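Local coordinates for protein enoyl-CoA hydratase/carnithine racemase (Thermus thermophilus JL-18, PDB 6SL9) that probably acts as the crotonase-family isomerase PaaG, which forms oxepin-CoA in bacterial phenylacetic acid catabolism, at residues Leu67-Asp72 / Glu78-Arg83; Glu31-Leu36 / Asn85-Ala90; Phe145-Leu150 / Ala154-Leu159; Leu17-Pro22 / Arg59-Gly64. One frame throughout, in Å; residues are numbered along the deposited sequence.

Contact 1 (Leu67-Asp72 / Glu78-Arg83); sequences LTEFGD and EAHLRR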
loop_
_atom_site.group_PDB
_atom_site.type_symbol
_atom_site.label_atom_id
_atom_site.label_comp_id
_atom_site.label_asym_id
_atom_site.label_seq_id
_atom_site.Cartn_x
_atom_site.Cartn_y
_atom_site.Cartn_z
ATOM N N LEU A 67 -3.208 29.468 12.421
ATOM C CA LEU A 67 -1.916 30.155 12.148
ATOM C C LEU A 67 -1.615 31.277 13.150
ATOM O O LEU A 67 -0.450 31.638 13.285
ATOM C CB LEU A 67 -1.942 30.685 10.712
ATOM C CG LEU A 67 -2.158 29.591 9.652
ATOM C CD1 LEU A 67 -2.243 30.167 8.265
ATOM C CD2 LEU A 67 -1.073 28.544 9.729
ATOM N N THR A 68 -2.623 31.740 13.879
ATOM C CA THR A 68 -2.460 32.823 14.879
ATOM C C THR A 68 -1.809 32.288 16.158
ATOM O O THR A 68 -1.321 33.120 16.938
ATOM C CB THR A 68 -3.771 33.546 15.143
ATOM O OG1 THR A 68 -4.526 32.690 16.014
ATOM C CG2 THR A 68 -4.475 33.895 13.853
ATOM N N GLU A 69 -1.673 30.969 16.329
ATOM C CA GLU A 69 -0.995 30.451 17.547
ATOM C C GLU A 69 0.443 30.960 17.647
ATOM O O GLU A 69 0.957 31.074 18.735
ATOM C CB GLU A 69 -1.053 28.929 17.541
ATOM C CG GLU A 69 -0.522 28.322 18.827
ATOM C CD GLU A 69 -0.692 26.818 19.009
ATOM O OE1 GLU A 69 -0.291 26.304 20.043
ATOM O OE2 GLU A 69 -1.196 26.184 18.169
ATOM N N PHE A 70 1.097 31.170 16.515
ATOM C CA PHE A 70 2.528 31.545 16.403
ATOM C C PHE A 70 2.658 33.063 16.368
ATOM O O PHE A 70 1.785 33.750 15.771
ATOM C CB PHE A 70 3.158 30.824 15.209
ATOM C CG PHE A 70 2.962 29.337 15.223
ATOM C CD1 PHE A 70 3.579 28.543 16.159
ATOM C CD2 PHE A 70 2.007 28.788 14.401
ATOM C CE1 PHE A 70 3.336 27.178 16.185
ATOM C CE2 PHE A 70 1.772 27.428 14.429
ATOM C CZ PHE A 70 2.431 26.633 15.321
ATOM N N GLY A 71 3.737 33.557 16.960
ATOM C CA GLY A 71 4.005 34.994 16.901
ATOM C C GLY A 71 4.350 35.370 15.479
ATOM O O GLY A 71 4.037 34.613 14.535
ATOM N N ASP A 72 4.976 36.530 15.353
ATOM C CA ASP A 72 5.596 37.022 14.105
ATOM C C ASP A 72 7.041 36.482 14.094
ATOM O O ASP A 72 7.625 36.524 13.041
ATOM C CB ASP A 72 5.405 38.553 13.977
ATOM C CG ASP A 72 4.003 39.023 13.564
ATOM O OD1 ASP A 72 3.034 38.804 14.340
ATOM O OD2 ASP A 72 3.877 39.655 12.467
ATOM N N GLU A 78 9.606 22.250 14.442
ATOM C CA GLU A 78 10.151 21.009 15.011
ATOM C C GLU A 78 9.792 20.935 16.490
ATOM O O GLU A 78 9.308 19.894 16.960
ATOM C CB GLU A 78 11.642 20.813 14.733
ATOM C CG GLU A 78 12.184 19.533 15.336
ATOM C CD GLU A 78 13.658 19.283 15.122
ATOM O OE1 GLU A 78 14.256 19.913 14.256
ATOM O OE2 GLU A 78 14.170 18.352 15.839
ATOM N N ALA A 79 10.033 22.012 17.229
ATOM C CA ALA A 79 9.728 21.952 18.674
ATOM C C ALA A 79 8.213 21.809 18.916
ATOM O O ALA A 79 7.786 21.049 19.798
ATOM C CB ALA A 79 10.251 23.195 19.351
ATOM N N HIS A 80 7.414 22.484 18.123
ATOM C CA HIS A 80 5.950 22.443 18.302
ATOM C C HIS A 80 5.464 20.992 18.060
ATOM O O HIS A 80 4.692 20.468 18.879
ATOM C CB HIS A 80 5.325 23.433 17.314
ATOM C CG HIS A 80 3.875 23.569 17.546
ATOM N ND1 HIS A 80 3.392 24.301 18.624
ATOM C CD2 HIS A 80 2.807 23.075 16.884
ATOM C CE1 HIS A 80 2.070 24.267 18.589
ATOM N NE2 HIS A 80 1.680 23.502 17.571
ATOM N N LEU A 81 5.872 20.399 16.963
ATOM C CA LEU A 81 5.432 19.030 16.642
ATOM C C LEU A 81 6.023 18.016 17.595
ATOM O O LEU A 81 5.303 17.101 18.010
ATOM C CB LEU A 81 5.708 18.717 15.164
ATOM C CG LEU A 81 4.807 19.458 14.165
ATOM C CD1 LEU A 81 5.380 19.278 12.762
ATOM C CD2 LEU A 81 3.357 18.999 14.213
ATOM N N ARG A 82 7.263 18.208 18.045
ATOM C CA ARG A 82 7.784 17.254 19.025
ATOM C C ARG A 82 6.925 17.301 20.278
ATOM O O ARG A 82 6.694 16.257 20.909
ATOM C CB ARG A 82 9.262 17.511 19.362
ATOM C CG ARG A 82 10.173 16.985 18.268
ATOM C CD ARG A 82 11.648 17.129 18.687
ATOM N NE ARG A 82 12.571 16.718 17.647
ATOM C CZ ARG A 82 12.845 15.454 17.279
ATOM N NH1 ARG A 82 12.265 14.444 17.904
ATOM N NH2 ARG A 82 13.700 15.226 16.276
ATOM N N ARG A 83 6.492 18.486 20.681
ATOM C CA ARG A 83 5.629 18.610 21.882
ATOM C C ARG A 83 4.276 17.955 21.638
ATOM O O ARG A 83 3.808 17.249 22.542
ATOM C CB ARG A 83 5.502 20.074 22.255
ATOM C CG ARG A 83 4.519 20.327 23.366
ATOM C CD ARG A 83 4.774 19.560 24.641
ATOM N NE ARG A 83 3.687 19.807 25.591
ATOM C CZ ARG A 83 2.467 19.250 25.535
ATOM N NH1 ARG A 83 2.158 18.292 24.678
ATOM N NH2 ARG A 83 1.591 19.599 26.432
HETATM O O HOH W 1 -0.965 23.269 17.305
#
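F70 drives the edge of its ring into the face of H80, a T-shaped aromatic pair that ties a surface loop of the crotonase fold to the start of helix 77-93. The ring centroids of F70 and H80 lie 5.0 Å apart, with the planes at 76°. F70 CZ stands over the middle of the imidazole, 3.8 Å above its plane, and F70 CE1 lies beside it, near H80 ND1 and CG. E69 takes the rim of the same ring: its OE1 comes to 3.4 Å from H80 CE1, the carboxylate turned nearly perpendicular to the imidazole. The two residues also share a water in the imidazole plane, 2.7 Å from H80 NE2; this water donates to E69 OE2 at 3.0 Å. H80 presents its ring to the loop because CG is anti to its backbone N (chi1 -173°). An alanine in place of H80 would take away the face beneath F70 and is likely to leave that ring freer to turn and the bridging water with one anchor fewer. In the second shell, Q65 and the backbone N of G30 hold the two carboxylate oxygens of E69, Y77 meets F70 edge-to-face, and Y84 packs against H80. The same stretch of helix carries its own salt bridge, from R82 to E78, with both residues packing on V229 of the second subunit: R82 grips E78 OE2 side-on, NE reaching its anti lone pair at 2.9 Å while NH2 comes from above the carboxylate plane.

Contact 2 (Glu31-Leu36 / Asn85-Ala90); sequences ELLDAL and NRVVEA
The flat group that V87 meets is the peptide carbonyl of L33, against which both valine methyls rest. V87 CG2 comes to 3.7 Å from L33 O, and CG1 stands a little farther from the same oxygen, so a backbone atom of one helix is covered by a branched side chain of the other. CG2 also packs on L33 CB at 4.1 Å. CG1 meets a second neighbour as well, L36 CD2, the two side chains crossing obliquely. With CG1 anti to the backbone N (chi1 -170°), the valine fork sets both methyls on L33 and one of them, CG1, on L36 too. The backbones are close here, the CA atoms of L33 and V87 being 6.7 Å apart. An alanine at V87 would lack both prongs and would probably open a gap beside the carbonyl of L33 and leave L36 CD2 without its partner on this helix. Y37 also packs on V87, while D34 makes a salt bridge to R83. Elsewhere helix 77-93 is occupied differently, N85, V88 and E89 lying against L224 of the second subunit, and L36 also packs on I6 of strand 6-11. Helices 30-45 and 77-93 each link neighbouring parallel strands, so this is the packing of the connecting helices of two successive beta-alpha-beta units, as befits the crotonase fold.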
loop_
_atom_site.group_PDB
_atom_site.type_symbol
_atom_site.label_atom_id
_atom_site.label_comp_id
_atom_site.label_asym_id
_atom_site.label_seq_id
_atom_site.Cartn_x
_atom_site.Cartn_y
_atom_site.Cartn_z
ATOM N N GLU A 31 -3.543 24.227 22.942
ATOM C CA GLU A 31 -4.553 24.090 24.004
ATOM C C GLU A 31 -5.601 23.023 23.637
ATOM O O GLU A 31 -5.967 22.178 24.466
ATOM C CB GLU A 31 -5.187 25.435 24.248
ATOM C CG GLU A 31 -6.270 25.357 25.299
ATOM C CD GLU A 31 -7.074 26.631 25.562
ATOM O OE1 GLU A 31 -6.852 27.658 24.830
ATOM O OE2 GLU A 31 -7.891 26.584 26.495
ATOM N N LEU A 32 -6.114 23.105 22.433
ATOM C CA LEU A 32 -7.080 22.112 21.940
ATOM C C LEU A 32 -6.487 20.715 21.969
ATOM O O LEU A 32 -7.151 19.765 22.410
ATOM C CB LEU A 32 -7.680 22.517 20.596
ATOM C CG LEU A 32 -8.711 21.559 20.017
ATOM C CD1 LEU A 32 -9.629 22.334 19.065
ATOM C CD2 LEU A 32 -8.081 20.426 19.250
ATOM N N LEU A 33 -5.259 20.587 21.525
ATOM C CA LEU A 33 -4.597 19.264 21.483
ATOM C C LEU A 33 -4.383 18.725 22.877
ATOM O O LEU A 33 -4.599 17.501 23.091
ATOM C CB LEU A 33 -3.307 19.391 20.699
ATOM C CG LEU A 33 -3.488 19.628 19.204
ATOM C CD1 LEU A 33 -2.162 19.930 18.518
ATOM C CD2 LEU A 33 -4.147 18.428 18.540
ATOM N N ASP A 34 -4.016 19.591 23.859
ATOM C CA ASP A 34 -3.913 19.083 25.236
ATOM C C ASP A 34 -5.288 18.552 25.696
ATOM O O ASP A 34 -5.338 17.545 26.383
ATOM C CB ASP A 34 -3.411 20.173 26.156
ATOM C CG ASP A 34 -1.917 20.463 26.011
ATOM O OD1 ASP A 34 -1.191 19.653 25.435
ATOM O OD2 ASP A 34 -1.487 21.471 26.617
ATOM N N ALA A 35 -6.372 19.264 25.377
ATOM C CA ALA A 35 -7.722 18.855 25.794
ATOM C C ALA A 35 -8.112 17.562 25.068
ATOM O O ALA A 35 -8.762 16.691 25.667
ATOM C CB ALA A 35 -8.695 19.979 25.597
ATOM N N LEU A 36 -7.736 17.395 23.806
ATOM C CA LEU A 36 -8.044 16.172 23.072
ATOM C C LEU A 36 -7.296 14.983 23.678
ATOM O O LEU A 36 -7.901 13.927 23.922
ATOM C CB LEU A 36 -7.698 16.360 21.606
ATOM C CG LEU A 36 -7.938 15.136 20.708
ATOM C CD1 LEU A 36 -9.388 14.664 20.778
ATOM C CD2 LEU A 36 -7.554 15.430 19.247
ATOM N N ASN A 85 3.180 15.853 19.193
ATOM C CA ASN A 85 3.078 14.555 18.472
ATOM C C ASN A 85 2.531 13.489 19.410
ATOM O O ASN A 85 1.981 12.515 18.927
ATOM C CB ASN A 85 4.403 14.151 17.797
ATOM C CG ASN A 85 4.652 14.763 16.442
ATOM O OD1 ASN A 85 3.723 15.174 15.758
ATOM N ND2 ASN A 85 5.910 14.773 16.001
ATOM N N ARG A 86 2.623 13.694 20.715
ATOM C CA ARG A 86 2.046 12.716 21.656
ATOM C C ARG A 86 0.537 12.531 21.399
ATOM O O ARG A 86 -0.026 11.491 21.773
ATOM C CB ARG A 86 2.399 13.038 23.097
ATOM C CG ARG A 86 1.748 14.323 23.546
ATOM C CD ARG A 86 2.256 14.724 24.932
ATOM N NE ARG A 86 3.659 15.175 25.084
ATOM C CZ ARG A 86 4.083 15.803 26.205
ATOM N NH1 ARG A 86 3.261 15.863 27.228
ATOM N NH2 ARG A 86 5.302 16.267 26.336
ATOM N N VAL A 87 -0.144 13.540 20.913
ATOM C CA VAL A 87 -1.590 13.380 20.659
ATOM C C VAL A 87 -1.846 12.393 19.519
ATOM O O VAL A 87 -2.781 11.585 19.574
ATOM C CB VAL A 87 -2.221 14.746 20.438
ATOM C CG1 VAL A 87 -3.729 14.606 20.423
ATOM C CG2 VAL A 87 -1.808 15.691 21.560
ATOM N N VAL A 88 -1.049 12.476 18.470
ATOM C CA VAL A 88 -1.139 11.474 17.380
ATOM C C VAL A 88 -0.733 10.109 17.881
ATOM O O VAL A 88 -1.345 9.095 17.510
ATOM C CB VAL A 88 -0.342 11.936 16.167
ATOM C CG1 VAL A 88 -0.357 10.879 15.087
ATOM C CG2 VAL A 88 -0.898 13.255 15.626
ATOM N N GLU A 89 0.306 10.045 18.714
ATOM C CA GLU A 89 0.656 8.755 19.318
ATOM C C GLU A 89 -0.548 8.184 20.069
ATOM O O GLU A 89 -0.843 6.982 19.946
ATOM C CB GLU A 89 1.826 8.928 20.289
ATOM C CG GLU A 89 3.159 9.134 19.594
ATOM C CD GLU A 89 3.838 7.886 19.097
ATOM O OE1 GLU A 89 4.958 8.027 18.543
ATOM O OE2 GLU A 89 3.266 6.780 19.242
ATOM N N ALA A 90 -1.233 9.017 20.840
ATOM C CA ALA A 90 -2.397 8.581 21.633
ATOM C C ALA A 90 -3.478 8.053 20.698
ATOM O O ALA A 90 -4.029 6.988 21.003
ATOM C CB ALA A 90 -2.944 9.698 22.514
#

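Contact 3 (Phe145-Leu150 / Ala154-Leu159); sequences FLLPRL and AKAQEL
L147 and P148 meet A156 on one face of their helix; across that helix R149 NH1 donates to F145 O at 2.9 Å, with an N-H...O angle of 154°. The bond returns the arginine to its own helix, one turn back, and lays its guanidinium over the F145 ring, with R149 NE 3.4 Å above the ring plane and displaced toward the rim. R149 NH2 goes on to T215 O of the second subunit, so the bond and the ring together hold the group flat where it enters the trimer interface.

The packing between the segments is wholly apolar. A156 CB sits against the backbone of P148, 3.8 Å from its CA, and the proline ring borders the same methyl through CB and CG. L147 closes the other side: its CG lies 4.0 Å from A156 CB, and its CD2 reaches L159 CB at 4.2 Å, the two leucines crossing at about a right angle. The torsion of L147, CG anti to the backbone N (chi1 -169°), swings the isobutyl group across to that neighbour.

These segments belong to consecutive helices of the crotonase fold, 143-151 and 153-162, joined by a very short turn; the axes of 145-150 and 154-159 approach to 8.3 Å, with 132° between their N-to-C directions. The small A156 at the crossing is consistent with this close approach. L174 of helix 168-174 covers L159 farther along. On the subunit side, Q157 OE1 accepts from R120 NH1 of the second subunit, while L150 packs on L153 of the third subunit.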
loop_
_atom_site.group_PDB
_atom_site.type_symbol
_atom_site.label_atom_id
_atom_site.label_comp_id
_atom_site.label_asym_id
_atom_site.label_seq_id
_atom_site.Cartn_x
_atom_site.Cartn_y
_atom_site.Cartn_z
ATOM N N PHE A 145 2.342 9.443 7.003
ATOM C CA PHE A 145 2.256 8.008 7.361
ATOM C C PHE A 145 0.947 7.471 6.828
ATOM O O PHE A 145 0.931 6.462 6.105
ATOM C CB PHE A 145 2.453 7.924 8.858
ATOM C CG PHE A 145 2.331 6.524 9.417
ATOM C CD1 PHE A 145 1.100 6.028 9.807
ATOM C CD2 PHE A 145 3.435 5.727 9.657
ATOM C CE1 PHE A 145 0.962 4.746 10.279
ATOM C CE2 PHE A 145 3.318 4.452 10.230
ATOM C CZ PHE A 145 2.067 3.959 10.547
ATOM N N LEU A 146 -0.153 8.086 7.223
ATOM C CA LEU A 146 -1.465 7.522 6.911
ATOM C C LEU A 146 -1.837 7.605 5.454
ATOM O O LEU A 146 -2.406 6.649 4.924
ATOM C CB LEU A 146 -2.539 8.267 7.721
ATOM C CG LEU A 146 -2.691 7.916 9.194
ATOM C CD1 LEU A 146 -3.793 8.780 9.754
ATOM C CD2 LEU A 146 -3.037 6.446 9.390
ATOM N N LEU A 147 -1.576 8.725 4.790
ATOM C CA LEU A 147 -2.188 8.887 3.461
ATOM C C LEU A 147 -1.729 7.848 2.451
ATOM O O LEU A 147 -2.615 7.268 1.815
ATOM C CB LEU A 147 -1.998 10.316 2.982
ATOM C CG LEU A 147 -2.820 10.675 1.753
ATOM C CD1 LEU A 147 -4.294 10.579 2.050
ATOM C CD2 LEU A 147 -2.485 12.097 1.344
ATOM N N PRO A 148 -0.433 7.566 2.305
ATOM C CA PRO A 148 -0.066 6.552 1.333
ATOM C C PRO A 148 -0.611 5.161 1.685
ATOM O O PRO A 148 -0.943 4.394 0.777
ATOM C CB PRO A 148 1.449 6.577 1.326
ATOM C CG PRO A 148 1.858 7.816 2.089
ATOM C CD PRO A 148 0.738 8.208 2.953
ATOM N N ARG A 149 -0.709 4.846 2.987
ATOM C CA ARG A 149 -1.266 3.532 3.396
ATOM C C ARG A 149 -2.766 3.456 3.027
ATOM O O ARG A 149 -3.265 2.375 2.640
ATOM C CB ARG A 149 -1.035 3.393 4.931
ATOM C CG ARG A 149 0.452 3.213 5.295
ATOM C CD ARG A 149 0.721 3.331 6.769
ATOM N NE ARG A 149 2.006 2.876 7.252
ATOM C CZ ARG A 149 3.153 3.460 6.951
ATOM N NH1 ARG A 149 3.107 4.634 6.333
ATOM N NH2 ARG A 149 4.328 2.994 7.417
ATOM N N LEU A 150 -3.510 4.561 3.206
ATOM C CA LEU A 150 -4.967 4.558 2.992
ATOM C C LEU A 150 -5.316 4.625 1.509
ATOM O O LEU A 150 -6.325 3.991 1.145
ATOM C CB LEU A 150 -5.615 5.715 3.744
ATOM C CG LEU A 150 -5.559 5.647 5.265
ATOM C CD1 LEU A 150 -6.081 6.940 5.840
ATOM C CD2 LEU A 150 -6.355 4.463 5.796
ATOM N N ALA A 154 0.300 6.565 -5.387
ATOM C CA ALA A 154 -0.020 7.394 -6.573
ATOM C C ALA A 154 -1.012 8.488 -6.210
ATOM O O ALA A 154 -0.798 9.675 -6.531
ATOM C CB ALA A 154 -0.582 6.520 -7.675
ATOM N N LYS A 155 -2.050 8.130 -5.487
ATOM C CA LYS A 155 -3.019 9.173 -5.073
ATOM C C LYS A 155 -2.440 10.070 -3.987
ATOM O O LYS A 155 -2.741 11.255 -3.964
ATOM C CB LYS A 155 -4.336 8.533 -4.663
ATOM C CG LYS A 155 -5.170 8.044 -5.821
ATOM C CD LYS A 155 -5.707 9.227 -6.636
ATOM C CE LYS A 155 -6.752 8.855 -7.637
ATOM N NZ LYS A 155 -7.043 10.021 -8.501
ATOM N N ALA A 156 -1.621 9.525 -3.102
ATOM C CA ALA A 156 -0.998 10.375 -2.072
ATOM C C ALA A 156 -0.148 11.455 -2.754
ATOM O O ALA A 156 -0.172 12.629 -2.320
ATOM C CB ALA A 156 -0.189 9.532 -1.097
ATOM N N GLN A 157 0.603 11.122 -3.807
ATOM C CA GLN A 157 1.431 12.151 -4.526
ATOM C C GLN A 157 0.541 13.273 -5.004
ATOM O O GLN A 157 0.879 14.481 -4.835
ATOM C CB GLN A 157 2.099 11.491 -5.756
ATOM C CG GLN A 157 3.257 10.630 -5.332
ATOM C CD GLN A 157 3.724 9.772 -6.511
ATOM O OE1 GLN A 157 2.926 9.246 -7.326
ATOM N NE2 GLN A 157 5.003 9.542 -6.473
ATOM N N GLU A 158 -0.543 12.914 -5.695
ATOM C CA GLU A 158 -1.394 13.976 -6.286
ATOM C C GLU A 158 -2.018 14.811 -5.158
ATOM O O GLU A 158 -2.077 16.036 -5.230
ATOM C CB GLU A 158 -2.456 13.261 -7.108
ATOM C CG GLU A 158 -3.402 14.164 -7.857
ATOM C CD GLU A 158 -4.357 13.425 -8.763
ATOM O OE1 GLU A 158 -4.343 12.145 -8.827
ATOM O OE2 GLU A 158 -5.126 14.146 -9.422
ATOM N N LEU A 159 -2.571 14.127 -4.151
ATOM C CA LEU A 159 -3.322 14.827 -3.104
ATOM C C LEU A 159 -2.391 15.765 -2.358
ATOM O O LEU A 159 -2.846 16.825 -1.945
ATOM C CB LEU A 159 -3.981 13.837 -2.154
ATOM C CG LEU A 159 -5.339 13.315 -2.588
ATOM C CD1 LEU A 159 -5.704 13.145 -4.041
ATOM C CD2 LEU A 159 -5.746 12.205 -1.666
#

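Contact 4 (Leu17-Pro22 / Arg59-Gly64); sequences LTLNRP and RAFSAG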
loop_
_atom_site.group_PDB
_atom_site.type_symbol
_atom_site.label_atom_id
_atom_site.label_comp_id
_atom_site.label_asym_id
_atom_site.label_seq_id
_atom_site.Cartn_x
_atom_site.Cartn_y
_atom_site.Cartn_z
ATOM N N LEU A 17 -16.743 12.719 21.437
ATOM C CA LEU A 17 -15.851 13.899 21.497
ATOM C C LEU A 17 -16.159 14.829 20.336
ATOM O O LEU A 17 -16.172 14.375 19.199
ATOM C CB LEU A 17 -14.389 13.465 21.444
ATOM C CG LEU A 17 -13.960 12.504 22.559
ATOM C CD1 LEU A 17 -12.484 12.157 22.455
ATOM C CD2 LEU A 17 -14.301 13.045 23.962
ATOM N N THR A 18 -16.351 16.104 20.621
ATOM C CA THR A 18 -16.694 17.085 19.597
ATOM C C THR A 18 -15.700 18.226 19.662
ATOM O O THR A 18 -15.632 18.931 20.688
ATOM C CB THR A 18 -18.143 17.548 19.724
ATOM O OG1 THR A 18 -19.027 16.443 19.794
ATOM C CG2 THR A 18 -18.516 18.465 18.576
ATOM N N LEU A 19 -14.974 18.411 18.566
ATOM C CA LEU A 19 -14.121 19.606 18.410
ATOM C C LEU A 19 -15.030 20.843 18.451
ATOM O O LEU A 19 -16.010 20.930 17.660
ATOM C CB LEU A 19 -13.323 19.578 17.093
ATOM C CG LEU A 19 -12.530 18.297 16.840
ATOM C CD1 LEU A 19 -11.895 18.389 15.492
ATOM C CD2 LEU A 19 -11.525 18.018 17.913
ATOM N N ASN A 20 -14.708 21.815 19.312
ATOM C CA ASN A 20 -15.701 22.876 19.609
ATOM C C ASN A 20 -15.032 24.250 19.614
ATOM O O ASN A 20 -14.999 24.941 20.638
ATOM C CB ASN A 20 -16.382 22.588 20.937
ATOM C CG ASN A 20 -17.513 23.551 21.184
ATOM O OD1 ASN A 20 -18.201 23.917 20.227
ATOM N ND2 ASN A 20 -17.741 23.905 22.450
ATOM N N ARG A 21 -14.598 24.672 18.436
ATOM C CA ARG A 21 -14.242 26.069 18.158
ATOM C C ARG A 21 -14.890 26.467 16.849
ATOM O O ARG A 21 -14.214 26.816 15.862
ATOM C CB ARG A 21 -12.751 26.235 18.006
ATOM C CG ARG A 21 -11.800 26.104 19.166
ATOM C CD ARG A 21 -10.489 26.689 18.579
ATOM N NE ARG A 21 -10.409 28.153 18.451
ATOM C CZ ARG A 21 -9.379 28.831 17.947
ATOM N NH1 ARG A 21 -8.332 28.212 17.449
ATOM N NH2 ARG A 21 -9.376 30.134 17.905
ATOM N N PRO A 22 -16.229 26.406 16.779
ATOM C CA PRO A 22 -16.858 26.478 15.459
ATOM C C PRO A 22 -16.677 27.802 14.720
ATOM O O PRO A 22 -16.648 27.815 13.482
ATOM C CB PRO A 22 -18.328 26.167 15.753
ATOM C CG PRO A 22 -18.493 26.518 17.234
ATOM C CD PRO A 22 -17.168 26.057 17.838
ATOM N N ARG A 59 -19.856 24.098 10.979
ATOM C CA ARG A 59 -19.863 23.696 9.572
ATOM C C ARG A 59 -18.637 22.859 9.214
ATOM O O ARG A 59 -18.667 22.202 8.175
ATOM C CB ARG A 59 -20.005 24.896 8.644
ATOM C CG ARG A 59 -18.747 25.694 8.326
ATOM C CD ARG A 59 -19.039 26.831 7.354
ATOM N NE ARG A 59 -17.898 27.706 7.095
ATOM C CZ ARG A 59 -16.925 27.433 6.218
ATOM N NH1 ARG A 59 -16.977 26.321 5.494
ATOM N NH2 ARG A 59 -15.903 28.270 6.080
ATOM N N ALA A 60 -17.544 22.935 9.983
ATOM C CA ALA A 60 -16.303 22.197 9.711
ATOM C C ALA A 60 -16.130 21.011 10.637
ATOM O O ALA A 60 -16.586 21.017 11.777
ATOM C CB ALA A 60 -15.142 23.115 9.876
ATOM N N PHE A 61 -15.383 20.037 10.143
ATOM C CA PHE A 61 -14.738 19.051 11.033
ATOM C C PHE A 61 -13.547 19.771 11.677
ATOM O O PHE A 61 -13.606 20.047 12.870
ATOM C CB PHE A 61 -14.338 17.758 10.287
ATOM C CG PHE A 61 -13.613 16.783 11.183
ATOM C CD1 PHE A 61 -14.321 15.987 12.054
ATOM C CD2 PHE A 61 -12.232 16.703 11.196
ATOM C CE1 PHE A 61 -13.682 15.082 12.870
ATOM C CE2 PHE A 61 -11.580 15.827 12.024
ATOM C CZ PHE A 61 -12.311 15.029 12.867
ATOM N N SER A 62 -12.528 20.120 10.897
ATOM C CA SER A 62 -11.478 21.056 11.345
ATOM C C SER A 62 -10.716 21.552 10.145
ATOM O O SER A 62 -10.267 20.757 9.319
ATOM C CB SER A 62 -10.505 20.395 12.293
ATOM O OG SER A 62 -9.405 21.244 12.565
ATOM N N ALA A 63 -10.515 22.861 10.136
ATOM C CA ALA A 63 -9.689 23.513 9.085
ATOM C C ALA A 63 -8.171 23.403 9.323
ATOM O O ALA A 63 -7.403 23.877 8.499
ATOM C CB ALA A 63 -10.094 24.971 8.938
ATOM N N GLY A 64 -7.768 22.712 10.380
ATOM C CA GLY A 64 -6.343 22.494 10.651
ATOM C C GLY A 64 -5.782 23.578 11.525
ATOM O O GLY A 64 -6.493 24.250 12.262
HETATM O O HOH W 2 -16.990 24.592 12.403
HETATM O O HOH W 3 -19.346 26.847 11.893
#
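L19 points one methyl over a face of the F61 ring: CD1 stands 4.2 Å above the ring plane, offset toward the rim, where its nearest ring atom is CZ. F61 sets out from its backbone pointing away from the strand, but its ring comes back close enough to meet L19. The same CD1 reaches the backbone of the turn, 3.5 Å from F61 O, and touches S62 CB at 4.0 Å. One leucine methyl thus spans ring, carbonyl and serine, put there by a CG anti to the carbonyl carbon (chi1 -52°). F61 O has its polar partner in N26 ND2.

L19 ends strand 14-19 of the main crotonase sheet, and the chain turns a corner at F61. The run from F61 to G64 leads into the next position, whose backbone N-H, in relatives and probably here, contributes to the oxyanion hole. S62 forms an ST turn, its OG accepting from G64 N at 3.1 Å with an angle of 163°, while also bonded to N26 O. Two waters link P22 O to the other segment: one accepts from R59 N at 2.9 Å, the other, only weakly bonded to P22 O, from A60 N at 3.0 Å.

How the contacts relate
From the N terminus, strand 14-19 opens contact 4 and helix 30-45 opens contact 2 before residues 59-64 come back to close the first, so contacts 4 and 2 cross. The loop then runs into contact 1, which opens at 67-72 and closes at 78-83, wholly within the span of contact 2; that one closes two residues later on the same helix, at 85-90. A 3.0 Å salt bridge from R83 NH2 to D34 OD1 joins contacts 1 and 2. Contact 3 follows in series, about 23 Å from contact 2 between centres. Strand 14-19, connecting helices and surface loop are tied together; contacts 1 to 3 touch the second subunit, contact 3 the third as well.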